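Long-range contacts in nitroalkane oxidase (Podospora anserina, PDB 3MKH), which oxidises nitroalkanes to aldehydes or ketones with FAD and molecular oxygen, releasing nitrite and hydrogen peroxide, and works as a homotetramer of the acyl-CoA dehydrogenase family: residues Ser10-Tyr15 / Ile76-Leu81; Ile59-Gln63 / Ile96-Gly100; Val82-Ser87 / Met280-Arg286. All coordinates share one frame; numbering follows the deposited sequence.

How the interactions relate
From the N terminus, helix 9-33 comes first, and interaction 1 closes a loop of 60 residues, just over half of them helical, by laying its start against residues 76-81 of helix 75-88. Interaction 2 opens inside that loop at residues 59-63 and closes beyond it on helix 90-109, so the two cross. Interaction 3 starts directly after interaction 1 on helix 75-88, also crosses interaction 2, and spans 192 residues, including the beta domain, to reach helix 262-298. Interactions 1 and 2 hold the N-terminal helical domain together, whereas interaction 3 joins it to the C-terminal one. Phe97 of interaction 2 packs on Val82, Cys85, Tyr86 and Met280 of interaction 3, and Tyr15 of interaction 1 touches Glu84.

Interaction 1 of 3, residues Ser10-Tyr15 / Ile76-Leu81; sequences SQKGTY and IESAIL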
loop_
_atom_site.group_PDB
_atom_site.type_symbol
_atom_site.label_atom_id
_atom_site.label_comp_id
_atom_site.label_asym_id
_atom_site.label_seq_id
_atom_site.Cartn_x
_atom_site.Cartn_y
_atom_site.Cartn_z
ATOM N N SER A 10 3.487 -18.317 -34.677
ATOM C CA SER A 10 2.939 -19.388 -33.847
ATOM C C SER A 10 2.320 -18.865 -32.537
ATOM O O SER A 10 1.355 -19.436 -32.011
ATOM C CB SER A 10 4.019 -20.425 -33.557
ATOM O OG SER A 10 3.570 -21.348 -32.590
ATOM N N GLN A 11 2.871 -17.776 -32.015
ATOM C CA GLN A 11 2.344 -17.179 -30.796
ATOM C C GLN A 11 1.110 -16.339 -31.097
ATOM O O GLN A 11 0.163 -16.313 -30.311
ATOM C CB GLN A 11 3.428 -16.375 -30.078
ATOM C CG GLN A 11 4.551 -17.271 -29.535
ATOM C CD GLN A 11 5.787 -16.498 -29.128
ATOM O OE1 GLN A 11 6.012 -15.375 -29.587
ATOM N NE2 GLN A 11 6.595 -17.093 -28.255
ATOM N N LYS A 12 1.107 -15.674 -32.245
ATOM C CA LYS A 12 -0.098 -14.982 -32.682
ATOM C C LYS A 12 -1.210 -15.987 -32.913
ATOM O O LYS A 12 -2.369 -15.733 -32.581
ATOM C CB LYS A 12 0.165 -14.163 -33.950
ATOM C CG LYS A 12 0.803 -12.829 -33.655
ATOM C CD LYS A 12 1.249 -12.104 -34.913
ATOM C CE LYS A 12 2.127 -10.909 -34.550
ATOM N NZ LYS A 12 2.683 -10.223 -35.744
ATOM N N GLY A 13 -0.849 -17.138 -33.472
ATOM C CA GLY A 13 -1.812 -18.193 -33.726
ATOM C C GLY A 13 -2.441 -18.685 -32.435
ATOM O O GLY A 13 -3.661 -18.879 -32.343
ATOM N N THR A 14 -1.605 -18.870 -31.420
ATOM C CA THR A 14 -2.089 -19.291 -30.116
ATOM C C THR A 14 -3.069 -18.273 -29.540
ATOM O O THR A 14 -4.125 -18.648 -29.044
ATOM C CB THR A 14 -0.920 -19.531 -29.140
ATOM O OG1 THR A 14 -0.137 -20.635 -29.610
ATOM C CG2 THR A 14 -1.431 -19.846 -27.740
ATOM N N TYR A 15 -2.720 -16.992 -29.621
ATOM C CA TYR A 15 -3.600 -15.923 -29.147
ATOM C C TYR A 15 -4.956 -15.968 -29.851
ATOM O O TYR A 15 -5.999 -15.919 -29.205
ATOM C CB TYR A 15 -2.950 -14.553 -29.350
ATOM C CG TYR A 15 -3.819 -13.376 -28.929
ATOM C CD1 TYR A 15 -4.292 -13.265 -27.624
ATOM C CD2 TYR A 15 -4.165 -12.380 -29.833
ATOM C CE1 TYR A 15 -5.085 -12.199 -27.234
ATOM C CE2 TYR A 15 -4.966 -11.298 -29.451
ATOM C CZ TYR A 15 -5.417 -11.212 -28.152
ATOM O OH TYR A 15 -6.190 -10.146 -27.745
ATOM N N ILE A 76 5.282 -19.891 -22.451
ATOM C CA ILE A 76 4.809 -18.603 -22.962
ATOM C C ILE A 76 3.449 -18.734 -23.662
ATOM O O ILE A 76 2.532 -17.944 -23.434
ATOM C CB ILE A 76 5.818 -17.987 -23.953
ATOM C CG1 ILE A 76 6.992 -17.363 -23.212
ATOM C CG2 ILE A 76 5.158 -16.896 -24.787
ATOM C CD1 ILE A 76 6.824 -15.862 -23.029
ATOM N N GLU A 77 3.321 -19.731 -24.526
ATOM C CA GLU A 77 2.073 -19.950 -25.256
ATOM C C GLU A 77 0.946 -20.367 -24.317
ATOM O O GLU A 77 -0.214 -19.992 -24.510
ATOM C CB GLU A 77 2.270 -20.995 -26.371
ATOM C CG GLU A 77 2.813 -20.395 -27.655
ATOM C CD GLU A 77 3.616 -21.377 -28.508
ATOM O OE1 GLU A 77 3.912 -22.514 -28.051
ATOM O OE2 GLU A 77 3.966 -20.994 -29.645
ATOM N N SER A 78 1.289 -21.155 -23.309
ATOM C CA SER A 78 0.337 -21.490 -22.266
ATOM C C SER A 78 -0.136 -20.240 -21.530
ATOM O O SER A 78 -1.314 -20.111 -21.218
ATOM C CB SER A 78 0.962 -22.477 -21.282
ATOM O OG SER A 78 1.057 -23.742 -21.899
ATOM N N ALA A 79 0.784 -19.321 -21.257
ATOM C CA ALA A 79 0.433 -18.094 -20.547
ATOM C C ALA A 79 -0.517 -17.251 -21.387
ATOM O O ALA A 79 -1.421 -16.601 -20.858
ATOM C CB ALA A 79 1.680 -17.299 -20.185
ATOM N N ILE A 80 -0.314 -17.272 -22.702
ATOM C CA ILE A 80 -1.189 -16.543 -23.612
ATOM C C ILE A 80 -2.597 -17.132 -23.574
ATOM O O ILE A 80 -3.582 -16.411 -23.417
ATOM C CB ILE A 80 -0.619 -16.524 -25.053
ATOM C CG1 ILE A 80 0.616 -15.613 -25.098
ATOM C CG2 ILE A 80 -1.699 -16.089 -26.044
ATOM C CD1 ILE A 80 1.499 -15.769 -26.351
ATOM N N LEU A 81 -2.691 -18.447 -23.675
ATOM C CA LEU A 81 -3.992 -19.102 -23.626
ATOM C C LEU A 81 -4.699 -18.819 -22.297
ATOM O O LEU A 81 -5.882 -18.455 -22.261
ATOM C CB LEU A 81 -3.829 -20.613 -23.826
ATOM C CG LEU A 81 -5.076 -21.460 -23.548
ATOM C CD1 LEU A 81 -6.159 -21.161 -24.566
ATOM C CD2 LEU A 81 -4.729 -22.946 -23.577
#
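Ser10 and Glu77 supply the hydrogen bond between these two helical segments: Ser10 OG donates to Glu77 OE2 over 3.0 Å. The hydroxyl meets the syn side of that oxygen but stands 32° out of the carboxylate plane. Glu77 reaches it with an extended chain, its CG lying anti to the carbonyl carbon (chi1 -85°), which carries the carboxylate back along its helix toward Ser10. The amide of Gln11 turns its plane at right angles to this carboxylate, and its OE1 accepts instead from the backbone N of Ser8.

Van der Waals contacts fill the middle. Thr14 straddles the root of Glu77: its OG1 lies 3.5 Å from Glu77 CG, while its methyl CG2 rests 3.5 Å from the carbonyl Glu77 O. With that methyl anti to the backbone N, the branch points across to the partner helix. Further along, Ile80 CG2 presses on the backbone at Tyr15 CA (3.6 Å) and sits at the edge of the Tyr15 ring, near its plane. Ile76 CG2 approaches Gln11 NE2 at 3.8 Å.

The segment axes run in the same direction, 27° apart and 9.2 Å at closest approach, within the N-terminal helical domain of the acyl-CoA dehydrogenase fold. Tyr426 of the second subunit stacks on the Tyr15 ring. Ile76 and Ile80 also pack on Trp332 of helix 311-340, while Ser78 and Ala79 touch Leu276 and Ala279 of helix 262-298.

Interaction 2 of 3, residues Ile59-Gln63 / Ile96-Gly100; sequences ILKGQ and IFATG
Gln63 reaches across to the backbone of Ile96 and Gly100 in the N-terminal helical domain of the acyl-CoA dehydrogenase fold, joining the loop after helix 48-56 to helix 90-109. The packed part centres on its extended side chain: Gln63 CD lies 3.4 Å from Gly100 CA, and Gln63 CA and Gly100 CA are 5.2 Å apart. A side chain on Gly100 would be tight against this amide. Gln63 NE2 donates to Ile96 O at 3.0 Å with an N-H...O angle of 153°, coming from above the carbonyl plane, 54° out of it.

Apolar branches adjoin the amide. Ile59 and Ile96 meet through their CG2 methyls at 3.7 Å, the side chains crossing at about a right angle, and Thr99 CG2 comes within 3.6 Å of Gln63 OE1. With OG1 beside the backbone N (chi1 -76°) and the methyl anti to it, Thr99 turns OG1 to Tyr51 OH and Asn173 OD1.

Contact is looser toward Leu60, where CG approaches Thr99 CG2 only to 4.2 Å, and at the hydrated side the backbones are joined through solvent: one water donates to both Gln63 O and Gly100 O, each 2.8 Å away.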
loop_
_atom_site.group_PDB
_atom_site.type_symbol
_atom_site.label_atom_id
_atom_site.label_comp_id
_atom_site.label_asym_id
_atom_site.label_seq_id
_atom_site.Cartn_x
_atom_site.Cartn_y
_atom_site.Cartn_z
ATOM N N ILE A 59 -7.369 -29.779 -26.680
ATOM C CA ILE A 59 -6.813 -29.067 -25.519
ATOM C C ILE A 59 -5.996 -29.972 -24.580
ATOM O O ILE A 59 -4.961 -29.568 -24.057
ATOM C CB ILE A 59 -7.900 -28.294 -24.715
ATOM C CG1 ILE A 59 -8.588 -27.278 -25.612
ATOM C CG2 ILE A 59 -7.271 -27.508 -23.572
ATOM C CD1 ILE A 59 -7.636 -26.195 -26.131
ATOM N N LEU A 60 -6.460 -31.196 -24.369
ATOM C CA LEU A 60 -5.749 -32.113 -23.486
ATOM C C LEU A 60 -4.426 -32.582 -24.117
ATOM O O LEU A 60 -3.413 -32.721 -23.424
ATOM C CB LEU A 60 -6.641 -33.300 -23.107
ATOM C CG LEU A 60 -7.499 -33.140 -21.838
ATOM C CD1 LEU A 60 -7.942 -31.734 -21.584
ATOM C CD2 LEU A 60 -8.671 -34.124 -21.771
ATOM N N LYS A 61 -4.428 -32.838 -25.420
ATOM C CA LYS A 61 -3.170 -33.189 -26.098
ATOM C C LYS A 61 -2.118 -32.107 -25.860
ATOM O O LYS A 61 -0.923 -32.391 -25.721
ATOM C CB LYS A 61 -3.393 -33.363 -27.606
ATOM C CG LYS A 61 -4.464 -34.393 -27.989
ATOM C CD LYS A 61 -4.545 -34.546 -29.516
ATOM C CE LYS A 61 -5.988 -34.668 -29.999
ATOM N NZ LYS A 61 -6.080 -35.126 -31.426
ATOM N N GLY A 62 -2.577 -30.860 -25.828
ATOM C CA GLY A 62 -1.716 -29.716 -25.606
ATOM C C GLY A 62 -1.175 -29.587 -24.192
ATOM O O GLY A 62 -0.262 -28.803 -23.944
ATOM N N GLN A 63 -1.721 -30.368 -23.267
ATOM C CA GLN A 63 -1.239 -30.364 -21.892
ATOM C C GLN A 63 -0.209 -31.462 -21.662
ATOM O O GLN A 63 0.338 -31.579 -20.579
ATOM C CB GLN A 63 -2.415 -30.556 -20.920
ATOM C CG GLN A 63 -3.399 -29.412 -20.955
ATOM C CD GLN A 63 -4.664 -29.706 -20.174
ATOM O OE1 GLN A 63 -4.978 -30.864 -19.875
ATOM N NE2 GLN A 63 -5.400 -28.655 -19.842
ATOM N N ILE A 96 -10.595 -27.161 -16.873
ATOM C CA ILE A 96 -9.707 -27.606 -17.932
ATOM C C ILE A 96 -8.244 -27.512 -17.525
ATOM O O ILE A 96 -7.500 -28.476 -17.662
ATOM C CB ILE A 96 -9.961 -26.824 -19.229
ATOM C CG1 ILE A 96 -11.386 -27.079 -19.706
ATOM C CG2 ILE A 96 -8.967 -27.230 -20.303
ATOM C CD1 ILE A 96 -11.831 -26.178 -20.847
ATOM N N PHE A 97 -7.818 -26.358 -17.030
ATOM C CA PHE A 97 -6.419 -26.197 -16.632
ATOM C C PHE A 97 -6.012 -27.160 -15.515
ATOM O O PHE A 97 -4.859 -27.599 -15.441
ATOM C CB PHE A 97 -6.137 -24.744 -16.217
ATOM C CG PHE A 97 -6.425 -23.745 -17.302
ATOM C CD1 PHE A 97 -6.324 -24.117 -18.638
ATOM C CD2 PHE A 97 -6.790 -22.443 -16.997
ATOM C CE1 PHE A 97 -6.585 -23.209 -19.652
ATOM C CE2 PHE A 97 -7.050 -21.528 -17.996
ATOM C CZ PHE A 97 -6.947 -21.908 -19.334
ATOM N N ALA A 98 -6.960 -27.488 -14.642
ATOM C CA ALA A 98 -6.673 -28.387 -13.518
ATOM C C ALA A 98 -6.304 -29.794 -14.005
ATOM O O ALA A 98 -5.492 -30.482 -13.385
ATOM C CB ALA A 98 -7.876 -28.445 -12.570
ATOM N N THR A 99 -6.887 -30.221 -15.115
ATOM C CA THR A 99 -6.510 -31.524 -15.691
ATOM C C THR A 99 -5.056 -31.418 -16.159
ATOM O O THR A 99 -4.291 -32.365 -16.044
ATOM C CB THR A 99 -7.427 -31.922 -16.862
ATOM O OG1 THR A 99 -8.687 -32.379 -16.346
ATOM C CG2 THR A 99 -6.802 -33.028 -17.726
ATOM N N GLY A 100 -4.671 -30.250 -16.656
ATOM C CA GLY A 100 -3.292 -30.041 -17.071
ATOM C C GLY A 100 -2.330 -30.132 -15.898
ATOM O O GLY A 100 -1.243 -30.697 -16.009
HETATM O O HOH W 1 0.102 -29.884 -18.368
#

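Interaction 3 of 3, residues Val82-Ser87 / Met280-Arg286; sequences VEECYS and MGVGLMR
Arg286 is gripped by two consecutive glutamates, Glu83 and Glu84, in a salt-bridge network. Its NE donates to Glu83 OE2 at 2.8 Å and 166°. Its NH2 donates to Glu84 OE1 at 2.9 Å. Both oxygens lie near the guanidinium plane and are met on their anti sides; weak second bonds run from NH2 to Glu83 and from NH1 to Glu84. Bends at chi2 and chi3 turn the arginine's edge to the pair. Glu83 OE2 also pairs with Arg328, and Glu83 OE1 is hydrogen-bonded to Tyr426 OH of the second subunit. Replaced by an alanine, Arg286 would lose its guanidinium, which would probably leave Glu84 without its charged mate and the two carboxylates close together. Ser87 CB lies over one guanidinium face, and Trp422 of the second subunit makes a cation-pi contact.

Here the N-terminal helical domain of the acyl-CoA dehydrogenase fold meets the C-terminal one. The segment axes approach to 7.1 Å, inclined by 43°, and Gly283 allows it: its CA lies 3.4 Å from Glu83 O, and a side chain there would clash with that oxygen.

Beyond, Met280 lies extended over a face of the Tyr86 ring: Met280 CG stands 3.9 Å from its centroid, 2° off the normal, a CH-pi contact, and Met280 SD 4.2 Å from it, a Met-aromatic one. Val82 CG1 touches Met280 CG at 3.5 Å, while Tyr86 OH is hydrogen-bonded to His235 NE2.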
loop_
_atom_site.group_PDB
_atom_site.type_symbol
_atom_site.label_atom_id
_atom_site.label_comp_id
_atom_site.label_asym_id
_atom_site.label_seq_id
_atom_site.Cartn_x
_atom_site.Cartn_y
_atom_site.Cartn_z
ATOM N N VAL A 82 -3.977 -19.010 -21.201
ATOM C CA VAL A 82 -4.564 -18.850 -19.869
ATOM C C VAL A 82 -5.063 -17.417 -19.607
ATOM O O VAL A 82 -6.141 -17.225 -19.029
ATOM C CB VAL A 82 -3.578 -19.295 -18.762
ATOM C CG1 VAL A 82 -4.097 -18.906 -17.402
ATOM C CG2 VAL A 82 -3.363 -20.807 -18.831
ATOM N N GLU A 83 -4.289 -16.420 -20.035
ATOM C CA GLU A 83 -4.690 -15.027 -19.857
ATOM C C GLU A 83 -6.018 -14.767 -20.573
ATOM O O GLU A 83 -6.954 -14.198 -19.999
ATOM C CB GLU A 83 -3.601 -14.038 -20.361
ATOM C CG GLU A 83 -4.086 -12.568 -20.360
ATOM C CD GLU A 83 -3.163 -11.587 -21.109
ATOM O OE1 GLU A 83 -2.003 -11.945 -21.397
ATOM O OE2 GLU A 83 -3.615 -10.453 -21.414
ATOM N N GLU A 84 -6.095 -15.183 -21.833
ATOM C CA GLU A 84 -7.309 -14.984 -22.592
ATOM C C GLU A 84 -8.504 -15.701 -21.933
ATOM O O GLU A 84 -9.575 -15.113 -21.774
ATOM C CB GLU A 84 -7.115 -15.451 -24.046
ATOM C CG GLU A 84 -8.390 -15.348 -24.904
ATOM C CD GLU A 84 -8.936 -13.919 -25.010
ATOM O OE1 GLU A 84 -8.170 -12.939 -24.834
ATOM O OE2 GLU A 84 -10.139 -13.781 -25.281
ATOM N N CYS A 85 -8.325 -16.964 -21.552
ATOM C CA CYS A 85 -9.434 -17.719 -20.961
ATOM C C CYS A 85 -9.930 -17.093 -19.667
ATOM O O CYS A 85 -11.142 -16.966 -19.460
ATOM C CB CYS A 85 -9.063 -19.186 -20.735
ATOM S SG CYS A 85 -8.862 -20.085 -22.264
ATOM N N TYR A 86 -9.002 -16.683 -18.810
ATOM C CA TYR A 86 -9.370 -16.040 -17.561
ATOM C C TYR A 86 -9.999 -14.661 -17.725
ATOM O O TYR A 86 -10.774 -14.223 -16.870
ATOM C CB TYR A 86 -8.196 -15.996 -16.566
ATOM C CG TYR A 86 -8.380 -17.000 -15.463
ATOM C CD1 TYR A 86 -8.456 -18.356 -15.761
ATOM C CD2 TYR A 86 -8.532 -16.604 -14.144
ATOM C CE1 TYR A 86 -8.651 -19.295 -14.780
ATOM C CE2 TYR A 86 -8.741 -17.554 -13.134
ATOM C CZ TYR A 86 -8.793 -18.894 -13.474
ATOM O OH TYR A 86 -8.984 -19.864 -12.521
ATOM N N SER A 87 -9.688 -13.978 -18.817
ATOM C CA SER A 87 -10.304 -12.688 -19.048
ATOM C C SER A 87 -11.768 -12.883 -19.435
ATOM O O SER A 87 -12.545 -11.935 -19.432
ATOM C CB SER A 87 -9.566 -11.911 -20.149
ATOM O OG SER A 87 -9.916 -12.386 -21.445
ATOM N N MET A 280 -3.211 -16.030 -15.059
ATOM C CA MET A 280 -4.613 -15.893 -14.600
ATOM C C MET A 280 -4.835 -14.510 -14.011
ATOM O O MET A 280 -5.886 -13.879 -14.216
ATOM C CB MET A 280 -4.961 -16.935 -13.533
ATOM C CG MET A 280 -4.789 -18.370 -13.977
ATOM S SD MET A 280 -5.144 -19.501 -12.612
ATOM C CE MET A 280 -5.085 -21.046 -13.495
ATOM N N GLY A 281 -3.857 -14.065 -13.235
ATOM C CA GLY A 281 -3.874 -12.721 -12.683
ATOM C C GLY A 281 -3.992 -11.654 -13.764
ATOM O O GLY A 281 -4.831 -10.745 -13.668
ATOM N N VAL A 282 -3.149 -11.758 -14.790
ATOM C CA VAL A 282 -3.181 -10.815 -15.905
ATOM C C VAL A 282 -4.547 -10.800 -16.576
ATOM O O VAL A 282 -5.072 -9.738 -16.919
ATOM C CB VAL A 282 -2.098 -11.139 -16.978
ATOM C CG1 VAL A 282 -2.184 -10.153 -18.149
ATOM C CG2 VAL A 282 -0.696 -11.142 -16.356
ATOM N N GLY A 283 -5.121 -11.985 -16.771
ATOM C CA GLY A 283 -6.419 -12.095 -17.422
ATOM C C GLY A 283 -7.530 -11.400 -16.648
ATOM O O GLY A 283 -8.373 -10.713 -17.228
ATOM N N LEU A 284 -7.559 -11.591 -15.333
ATOM C CA LEU A 284 -8.580 -10.918 -14.531
ATOM C C LEU A 284 -8.363 -9.405 -14.529
ATOM O O LEU A 284 -9.322 -8.647 -14.530
ATOM C CB LEU A 284 -8.579 -11.424 -13.089
ATOM C CG LEU A 284 -8.948 -12.876 -12.845
ATOM C CD1 LEU A 284 -8.860 -13.187 -11.343
ATOM C CD2 LEU A 284 -10.354 -13.183 -13.400
ATOM N N MET A 285 -7.101 -8.979 -14.500
ATOM C CA MET A 285 -6.790 -7.550 -14.487
ATOM C C MET A 285 -7.239 -6.907 -15.784
ATOM O O MET A 285 -7.876 -5.853 -15.782
ATOM C CB MET A 285 -5.294 -7.321 -14.249
ATOM C CG MET A 285 -4.860 -7.779 -12.852
ATOM S SD MET A 285 -3.077 -7.770 -12.570
ATOM C CE MET A 285 -2.789 -6.001 -12.458
ATOM N N ARG A 286 -6.912 -7.559 -16.892
ATOM C CA ARG A 286 -7.388 -7.130 -18.205
ATOM C C ARG A 286 -8.919 -7.048 -18.221
ATOM O O ARG A 286 -9.494 -6.054 -18.658
ATOM C CB ARG A 286 -6.881 -8.103 -19.289
ATOM C CG ARG A 286 -7.578 -7.934 -20.620
ATOM C CD ARG A 286 -6.599 -8.107 -21.777
ATOM N NE ARG A 286 -6.158 -9.483 -22.029
ATOM C CZ ARG A 286 -6.866 -10.378 -22.708
ATOM N NH1 ARG A 286 -8.080 -10.067 -23.153
ATOM N NH2 ARG A 286 -6.368 -11.587 -22.939
HETATM O O HOH W 2 -11.056 -11.334 -23.923
#